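Hydrazine synthase subunit beta (Candidatus Kuenenia stuttgartiensis, PDB 5C2V) forms part of the complex that condenses nitric oxide with ammonium to make hydrazine, and may modulate passage of the hydroxylamine intermediate between the gamma and alpha active sites. Local coordinates at residues V170-I175 with E182-H187; I137-Y142 with A158-V163. All coordinates share one frame; numbering follows the deposited sequence.

Contact 1. Residues V170-I175 with E182-H187. With BET (trimethyl glycine), chain R.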
ATOM      1  N   VAL B 170      11.113 -46.670  -1.537  1.00 57.03           N
ATOM      2  CA  VAL B 170      10.108 -47.578  -1.010  1.00 50.39           C
ATOM      3  C   VAL B 170       9.752 -48.598  -2.086  1.00 62.33           C
ATOM      4  O   VAL B 170       9.475 -48.234  -3.234  1.00 58.23           O
ATOM      5  CB  VAL B 170       8.837 -46.830  -0.561  1.00 36.40           C
ATOM      6  CG1 VAL B 170       7.767 -47.814  -0.112  1.00 44.59           C
ATOM      7  CG2 VAL B 170       9.162 -45.844   0.550  1.00 39.97           C
ATOM      8  N   ASP B 171       9.777 -49.873  -1.712  1.00 57.63           N
ATOM      9  CA  ASP B 171       9.452 -50.952  -2.635  1.00 60.73           C
ATOM     10  C   ASP B 171       8.004 -51.400  -2.498  1.00 60.37           C
ATOM     11  O   ASP B 171       7.475 -51.511  -1.389  1.00 45.83           O
ATOM     12  CB  ASP B 171      10.381 -52.148  -2.414  1.00 53.98           C
ATOM     13  CG  ASP B 171      11.669 -52.038  -3.201  1.00 64.16           C
ATOM     14  OD1 ASP B 171      11.700 -51.277  -4.190  1.00 67.64           O
ATOM     15  OD2 ASP B 171      12.649 -52.719  -2.836  1.00 67.89           O
ATOM     16  N   PHE B 172       7.374 -51.655  -3.640  1.00 53.21           N
ATOM     17  CA  PHE B 172       6.024 -52.199  -3.680  1.00 59.46           C
ATOM     18  C   PHE B 172       6.069 -53.663  -4.108  1.00 58.00           C
ATOM     19  O   PHE B 172       6.610 -53.999  -5.162  1.00 58.79           O
ATOM     20  CB  PHE B 172       5.140 -51.387  -4.629  1.00 70.98           C
ATOM     21  CG  PHE B 172       4.870 -49.985  -4.157  1.00 69.79           C
ATOM     22  CD1 PHE B 172       5.755 -48.958  -4.443  1.00 69.24           C
ATOM     23  CD2 PHE B 172       3.726 -49.694  -3.431  1.00 62.33           C
ATOM     24  CE1 PHE B 172       5.507 -47.669  -4.008  1.00 72.71           C
ATOM     25  CE2 PHE B 172       3.472 -48.405  -2.996  1.00 65.30           C
ATOM     26  CZ  PHE B 172       4.364 -47.392  -3.285  1.00 63.71           C
ATOM     27  N   ILE B 173       5.505 -54.532  -3.275  1.00 63.61           N
ATOM     28  CA  ILE B 173       5.540 -55.968  -3.513  1.00 70.07           C
ATOM     29  C   ILE B 173       4.140 -56.508  -3.764  1.00 63.88           C
ATOM     30  O   ILE B 173       3.188 -56.126  -3.083  1.00 45.63           O
ATOM     31  CB  ILE B 173       6.152 -56.733  -2.316  1.00 65.49           C
ATOM     32  CG1 ILE B 173       7.370 -55.995  -1.757  1.00 59.04           C
ATOM     33  CG2 ILE B 173       6.514 -58.156  -2.714  1.00 65.62           C
ATOM     34  CD1 ILE B 173       8.514 -55.896  -2.718  1.00 50.47           C
ATOM     35  N   ASP B 174       4.014 -57.405  -4.736  1.00 74.79           N
ATOM     36  CA  ASP B 174       2.754 -58.098  -4.957  1.00 69.72           C
ATOM     37  C   ASP B 174       2.790 -59.402  -4.171  1.00 68.78           C
ATOM     38  O   ASP B 174       3.577 -60.296  -4.476  1.00 82.03           O
ATOM     39  CB  ASP B 174       2.521 -58.361  -6.446  1.00 68.81           C
ATOM     40  CG  ASP B 174       1.123 -58.874  -6.734  1.00 86.03           C
ATOM     41  OD1 ASP B 174       0.231 -58.046  -7.012  1.00 81.37           O
ATOM     42  OD2 ASP B 174       0.916 -60.105  -6.681  1.00 85.11           O
ATOM     43  N   ILE B 175       1.936 -59.497  -3.156  1.00 69.07           N
ATOM     44  CA  ILE B 175       1.984 -60.601  -2.201  1.00 64.88           C
ATOM     45  C   ILE B 175       1.759 -61.960  -2.858  1.00 72.97           C
ATOM     46  O   ILE B 175       2.495 -62.912  -2.592  1.00 85.91           O
ATOM     47  CB  ILE B 175       0.953 -60.396  -1.071  1.00 64.26           C
ATOM     48  CG1 ILE B 175       1.415 -59.267  -0.149  1.00 48.51           C
ATOM     49  CG2 ILE B 175       0.749 -61.681  -0.281  1.00 53.51           C
ATOM     50  CD1 ILE B 175       0.630 -59.146   1.136  1.00 57.85           C
ATOM     51  N   GLU B 182       7.204 -52.220  -8.320  1.00 69.81           N
ATOM     52  CA  GLU B 182       7.629 -50.834  -8.505  1.00 69.96           C
ATOM     53  C   GLU B 182       8.503 -50.336  -7.353  1.00 73.77           C
ATOM     54  O   GLU B 182       8.372 -50.794  -6.219  1.00 71.14           O
ATOM     55  CB  GLU B 182       6.406 -49.922  -8.658  1.00 74.83           C
ATOM     56  CG  GLU B 182       6.711 -48.536  -9.214  1.00 67.93           C
ATOM     57  CD  GLU B 182       5.471 -47.670  -9.342  1.00 92.77           C
ATOM     58  OE1 GLU B 182       5.483 -46.724 -10.157  1.00 89.14           O
ATOM     59  OE2 GLU B 182       4.484 -47.936  -8.623  1.00 89.53           O
ATOM     60  N   ASN B 183       9.391 -49.392  -7.654  1.00 66.07           N
ATOM     61  CA  ASN B 183      10.214 -48.746  -6.637  1.00 63.12           C
ATOM     62  C   ASN B 183      10.115 -47.226  -6.729  1.00 58.80           C
ATOM     63  O   ASN B 183      10.439 -46.641  -7.763  1.00 68.48           O
ATOM     64  CB  ASN B 183      11.672 -49.184  -6.769  1.00 67.44           C
ATOM     65  CG  ASN B 183      12.600 -48.406  -5.856  1.00 63.40           C
ATOM     66  OD1 ASN B 183      12.716 -48.706  -4.667  1.00 59.69           O
ATOM     67  ND2 ASN B 183      13.268 -47.400  -6.407  1.00 60.50           N
ATOM     68  N   ARG B 184       9.672 -46.587  -5.650  1.00 58.74           N
ATOM     69  CA  ARG B 184       9.496 -45.137  -5.662  1.00 53.91           C
ATOM     70  C   ARG B 184      10.474 -44.427  -4.732  1.00 57.17           C
ATOM     71  O   ARG B 184      10.508 -44.683  -3.532  1.00 44.10           O
ATOM     72  CB  ARG B 184       8.060 -44.770  -5.290  1.00 52.40           C
ATOM     73  CG  ARG B 184       7.043 -45.157  -6.347  1.00 73.79           C
ATOM     74  CD  ARG B 184       5.649 -44.688  -5.977  1.00 67.38           C
ATOM     75  NE  ARG B 184       4.660 -45.098  -6.969  1.00 64.71           N
ATOM     76  CZ  ARG B 184       3.354 -44.882  -6.854  1.00 83.30           C
ATOM     77  NH1 ARG B 184       2.875 -44.258  -5.786  1.00 66.00           N
ATOM     78  NH2 ARG B 184       2.527 -45.290  -7.807  1.00 88.00           N
ATOM     79  N   VAL B 185      11.258 -43.520  -5.304  1.00 39.43           N
ATOM     80  CA  VAL B 185      12.314 -42.838  -4.570  1.00 50.71           C
ATOM     81  C   VAL B 185      11.829 -41.568  -3.875  1.00 52.03           C
ATOM     82  O   VAL B 185      11.191 -40.716  -4.494  1.00 64.73           O
ATOM     83  CB  VAL B 185      13.483 -42.476  -5.510  1.00 58.41           C
ATOM     84  CG1 VAL B 185      14.442 -41.512  -4.836  1.00 41.94           C
ATOM     85  CG2 VAL B 185      14.207 -43.735  -5.966  1.00 56.31           C
ATOM     86  N   ILE B 186      12.136 -41.447  -2.587  1.00 48.63           N
ATOM     87  CA  ILE B 186      11.933 -40.190  -1.881  1.00 44.52           C
ATOM     88  C   ILE B 186      13.233 -39.407  -1.969  1.00 55.84           C
ATOM     89  O   ILE B 186      14.242 -39.797  -1.381  1.00 66.79           O
ATOM     90  CB  ILE B 186      11.550 -40.398  -0.403  1.00 37.61           C
ATOM     91  CG1 ILE B 186      10.267 -41.221  -0.283  1.00 45.56           C
ATOM     92  CG2 ILE B 186      11.389 -39.057   0.298  1.00 32.96           C
ATOM     93  CD1 ILE B 186       9.837 -41.470   1.148  1.00 49.67           C
ATOM     94  N   HIS B 187      13.208 -38.301  -2.703  1.00 48.37           N
ATOM     95  CA  HIS B 187      14.430 -37.560  -2.979  1.00 41.52           C
ATOM     96  C   HIS B 187      14.887 -36.760  -1.767  1.00 48.51           C
ATOM     97  O   HIS B 187      14.069 -36.182  -1.049  1.00 43.40           O
ATOM     98  CB  HIS B 187      14.236 -36.639  -4.186  1.00 35.31           C
ATOM     99  CG  HIS B 187      14.330 -37.346  -5.501  1.00 44.57           C
ATOM    100  ND1 HIS B 187      13.427 -38.309  -5.896  1.00 56.39           N
ATOM    101  CD2 HIS B 187      15.229 -37.238  -6.511  1.00 55.52           C
ATOM    102  CE1 HIS B 187      13.761 -38.760  -7.093  1.00 44.64           C
ATOM    103  NE2 HIS B 187      14.851 -38.126  -7.488  1.00 60.13           N
TER
HETATM  104  N   BET R 403      15.747 -32.700  -7.268  1.00 69.03           N
HETATM  105  CA  BET R 403      15.846 -33.166  -5.820  1.00 56.45           C
HETATM  106  C   BET R 403      14.481 -32.789  -5.027  1.00 52.06           C
HETATM  107  O   BET R 403      14.636 -31.902  -4.151  1.00 59.01           O
HETATM  108  OXT BET R 403      13.467 -33.431  -5.389  1.00 64.20           O
HETATM  109  C1  BET R 403      17.132 -32.461  -7.832  1.00 58.70           C
HETATM  110  C2  BET R 403      14.964 -31.391  -7.379  1.00 53.11           C
HETATM  111  C3  BET R 403      15.118 -33.782  -8.130  1.00 69.94           C
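Val170 and Arg184 face each other as an antiparallel hydrogen-bonded pair: Val170 N donates to Arg184 O at 2.9 Å, and Arg184 N returns a bond to Val170 O, the donor lying in the carbonyl plane. Two residues on, Phe172 N reaches Glu182 O at 2.9 Å with an N-H...O angle of 165°. The strand axes run at 161° to each other, as expected for a hairpin, here the third and fourth strands of a propeller blade.

On the face carrying Val170, Phe172, Glu182 and Arg184, the Arg184 chain is extended from CG to NE, and its CD lies 3.6 Å from Phe172 CE1. Ring and guanidinium planes are turned 59° apart. Glu182 OE2 forms a salt bridge with Arg184, 3.3 Å from NE, though its hydrogen bonds to NE and NH2 are weak. Beyond the paired region, His187 packs against the bound trimethyl glycine, its CB 3.5 Å from BET OXT.

The guanidinium of the buried Arg184 is held by the backbone oxygens of Glu234, at NH1, and Lys236, at NH2, with the carboxylate adding a weaker contribution; together they would probably stabilise its positive charge and tie the fourth strand to the neighbouring blade.

Contact 2. Residues I137-Y142 with A158-V163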
ATOM      1  N   ILE B 137      12.118 -62.472  -0.038  1.00 83.47           N
ATOM      2  CA  ILE B 137      11.830 -61.541  -1.121  1.00 71.00           C
ATOM      3  C   ILE B 137      12.898 -60.455  -1.156  1.00 63.62           C
ATOM      4  O   ILE B 137      13.034 -59.677  -0.212  1.00 67.53           O
ATOM      5  CB  ILE B 137      10.441 -60.895  -0.965  1.00 68.53           C
ATOM      6  CG1 ILE B 137       9.360 -61.972  -0.853  1.00 75.97           C
ATOM      7  CG2 ILE B 137      10.157 -59.961  -2.130  1.00 68.34           C
ATOM      8  CD1 ILE B 137       7.961 -61.419  -0.688  1.00 52.38           C
ATOM      9  N   TYR B 138      13.658 -60.409  -2.245  1.00 61.28           N
ATOM     10  CA  TYR B 138      14.774 -59.476  -2.357  1.00 68.29           C
ATOM     11  C   TYR B 138      14.308 -58.092  -2.794  1.00 60.55           C
ATOM     12  O   TYR B 138      13.655 -57.942  -3.826  1.00 56.79           O
ATOM     13  CB  TYR B 138      15.821 -60.014  -3.337  1.00 69.31           C
ATOM     14  CG  TYR B 138      16.523 -61.268  -2.862  1.00 86.19           C
ATOM     15  CD1 TYR B 138      16.434 -61.680  -1.538  1.00 86.75           C
ATOM     16  CD2 TYR B 138      17.274 -62.039  -3.739  1.00 82.07           C
ATOM     17  CE1 TYR B 138      17.073 -62.826  -1.101  1.00 84.41           C
ATOM     18  CE2 TYR B 138      17.918 -63.186  -3.311  1.00 77.38           C
ATOM     19  CZ  TYR B 138      17.812 -63.574  -1.992  1.00 88.76           C
ATOM     20  OH  TYR B 138      18.451 -64.715  -1.561  1.00 87.64           O
ATOM     21  N   THR B 139      14.651 -57.081  -2.000  1.00 74.02           N
ATOM     22  CA  THR B 139      14.243 -55.711  -2.287  1.00 66.88           C
ATOM     23  C   THR B 139      15.132 -55.072  -3.350  1.00 65.94           C
ATOM     24  O   THR B 139      16.072 -55.696  -3.844  1.00 58.19           O
ATOM     25  CB  THR B 139      14.267 -54.841  -1.016  1.00 56.97           C
ATOM     26  OG1 THR B 139      15.613 -54.715  -0.544  1.00 65.25           O
ATOM     27  CG2 THR B 139      13.406 -55.462   0.072  1.00 50.17           C
ATOM     28  N   SER B 140      14.829 -53.824  -3.694  1.00 67.59           N
ATOM     29  CA  SER B 140      15.569 -53.113  -4.730  1.00 55.94           C
ATOM     30  C   SER B 140      16.903 -52.583  -4.217  1.00 66.54           C
ATOM     31  O   SER B 140      17.851 -52.418  -4.986  1.00 53.06           O
ATOM     32  CB  SER B 140      14.729 -51.963  -5.288  1.00 53.75           C
ATOM     33  OG  SER B 140      13.512 -52.441  -5.832  1.00 60.89           O
ATOM     34  N   ASP B 141      16.975 -52.315  -2.917  1.00 52.41           N
ATOM     35  CA  ASP B 141      18.211 -51.837  -2.312  1.00 56.24           C
ATOM     36  C   ASP B 141      18.335 -52.324  -0.872  1.00 65.86           C
ATOM     37  O   ASP B 141      17.446 -52.999  -0.353  1.00 58.24           O
ATOM     38  CB  ASP B 141      18.281 -50.310  -2.367  1.00 50.89           C
ATOM     39  CG  ASP B 141      19.675 -49.801  -2.685  1.00 56.19           C
ATOM     40  OD1 ASP B 141      20.656 -50.498  -2.349  1.00 64.33           O
ATOM     41  OD2 ASP B 141      19.790 -48.706  -3.274  1.00 65.28           O
ATOM     42  N   TYR B 142      19.444 -51.971  -0.232  1.00 43.19           N
ATOM     43  CA  TYR B 142      19.774 -52.496   1.089  1.00 56.03           C
ATOM     44  C   TYR B 142      19.002 -51.853   2.240  1.00 49.63           C
ATOM     45  O   TYR B 142      18.512 -50.728   2.132  1.00 53.09           O
ATOM     46  CB  TYR B 142      21.274 -52.351   1.345  1.00 56.90           C
ATOM     47  CG  TYR B 142      22.138 -53.172   0.416  1.00 60.01           C
ATOM     48  CD1 TYR B 142      22.014 -54.553   0.366  1.00 68.73           C
ATOM     49  CD2 TYR B 142      23.093 -52.572  -0.395  1.00 49.13           C
ATOM     50  CE1 TYR B 142      22.802 -55.313  -0.478  1.00 64.80           C
ATOM     51  CE2 TYR B 142      23.889 -53.325  -1.239  1.00 44.24           C
ATOM     52  CZ  TYR B 142      23.740 -54.695  -1.275  1.00 64.86           C
ATOM     53  OH  TYR B 142      24.526 -55.455  -2.110  1.00 56.64           O
ATOM     54  N   ALA B 158       7.661 -51.641   1.525  1.00 49.70           N
ATOM     55  CA  ALA B 158       8.846 -51.714   2.373  1.00 61.37           C
ATOM     56  C   ALA B 158       9.702 -50.463   2.239  1.00 47.04           C
ATOM     57  O   ALA B 158      10.156 -50.127   1.146  1.00 41.33           O
ATOM     58  CB  ALA B 158       9.664 -52.949   2.036  1.00 44.49           C
ATOM     59  N   ILE B 159       9.918 -49.772   3.353  1.00 42.68           N
ATOM     60  CA  ILE B 159      10.831 -48.641   3.352  1.00 53.53           C
ATOM     61  C   ILE B 159      12.265 -49.142   3.342  1.00 53.79           C
ATOM     62  O   ILE B 159      12.678 -49.913   4.212  1.00 47.85           O
ATOM     63  CB  ILE B 159      10.624 -47.716   4.566  1.00 41.25           C
ATOM     64  CG1 ILE B 159      10.450 -48.534   5.846  1.00 48.60           C
ATOM     65  CG2 ILE B 159       9.423 -46.812   4.343  1.00 59.71           C
ATOM     66  CD1 ILE B 159      10.439 -47.700   7.102  1.00 35.89           C
ATOM     67  N   LEU B 160      13.027 -48.700   2.350  1.00 45.17           N
ATOM     68  CA  LEU B 160      14.430 -49.057   2.283  1.00 55.39           C
ATOM     69  C   LEU B 160      15.246 -47.899   2.815  1.00 54.59           C
ATOM     70  O   LEU B 160      15.333 -46.845   2.186  1.00 51.95           O
ATOM     71  CB  LEU B 160      14.850 -49.394   0.853  1.00 57.14           C
ATOM     72  CG  LEU B 160      13.937 -50.322   0.055  1.00 58.42           C
ATOM     73  CD1 LEU B 160      14.506 -50.541  -1.337  1.00 60.24           C
ATOM     74  CD2 LEU B 160      13.748 -51.645   0.778  1.00 56.49           C
ATOM     75  N   ASP B 161      15.854 -48.103   3.977  1.00 57.51           N
ATOM     76  CA  ASP B 161      16.721 -47.090   4.539  1.00 57.96           C
ATOM     77  C   ASP B 161      18.126 -47.548   4.203  1.00 41.30           C
ATOM     78  O   ASP B 161      18.635 -48.513   4.773  1.00 69.65           O
ATOM     79  CB  ASP B 161      16.501 -46.952   6.048  1.00 39.30           C
ATOM     80  CG  ASP B 161      17.232 -45.767   6.641  1.00 53.70           C
ATOM     81  OD1 ASP B 161      17.519 -44.807   5.895  1.00 51.86           O
ATOM     82  OD2 ASP B 161      17.509 -45.788   7.859  1.00 51.69           O
ATOM     83  N   THR B 162      18.747 -46.841   3.270  1.00 40.72           N
ATOM     84  CA  THR B 162      19.960 -47.325   2.638  1.00 36.60           C
ATOM     85  C   THR B 162      21.135 -46.441   3.000  1.00 59.75           C
ATOM     86  O   THR B 162      21.170 -45.263   2.648  1.00 57.97           O
ATOM     87  CB  THR B 162      19.806 -47.385   1.108  1.00 40.24           C
ATOM     88  OG1 THR B 162      18.819 -48.366   0.767  1.00 48.53           O
ATOM     89  CG2 THR B 162      21.125 -47.761   0.453  1.00 53.10           C
ATOM     90  N   VAL B 163      22.092 -47.018   3.717  1.00 59.88           N
ATOM     91  CA  VAL B 163      23.258 -46.275   4.165  1.00 44.78           C
ATOM     92  C   VAL B 163      24.038 -45.732   2.973  1.00 45.80           C
ATOM     93  O   VAL B 163      24.117 -46.371   1.922  1.00 42.58           O
ATOM     94  CB  VAL B 163      24.174 -47.147   5.045  1.00 55.44           C
ATOM     95  CG1 VAL B 163      23.431 -47.586   6.296  1.00 69.07           C
ATOM     96  CG2 VAL B 163      24.668 -48.360   4.271  1.00 45.63           C
TER
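The link between two propeller blades, running from strand 132-137 to strand 144-149, folds here against the end of strand 155-160 of the following blade, with Thr139, Asp141 and Tyr142 meeting Leu160 and Thr162. The directional bond between the segments is Thr162 OG1 to Tyr142 O, 2.7 Å long, with the donor tilted 16° from the carbonyl plane. Thr162 chi1 (-66°) sets OG1 beside its own backbone N and anti to the carbonyl carbon, while CG2 is turned instead to the Asp141 carboxylate, 3.9 Å from OD1. The Asp141 and Thr162 side chains cross at about a right angle.

Leu160 divides its two methyls between different parts of the link. CD2 lies 3.7 Å from Thr139 CB, the two side chains sliding past each other in opposite directions; CD1 lies 3.4 Å from Asp141 N and 3.9 Å from Asp141 CB.

Two further bonds brace the link internally. Thr139 OG1 donates to Asp141 O, and Tyr142 N donates to Asp141 OD1 at 2.8 Å, meeting that oxygen on its anti side and 23° out of the carboxylate plane.

Between the two segments, then, one threonine hydroxyl bond and the leucine methyls make the join, without beta pairing; Asp171 OD2 adds a hold from outside at Ser140 N, and the two internal bonds probably restrain the turn.

In the fold
Both segments of contact 2 precede contact 1 in the sequence, and the centres of the two contacts lie about 9 Å apart. Both involve the blade built from strands 144-149, 155-160, 168-174 and 179-186: contact 2 joins the incoming link to the second strand, contact 1 pairs the third with the fourth. Asp171 couples them. Its backbone N is 2.9 Å from Ala158 O, a probable hydrogen bond between neighbouring strands, and its OD2 lies 2.6 Å from Ser140 N, a second probable bond, from the blade to the link. Inter-blade link and hairpin are thereby joined within the beta-propeller through one residue, Asp171, by its backbone N and its carboxylate.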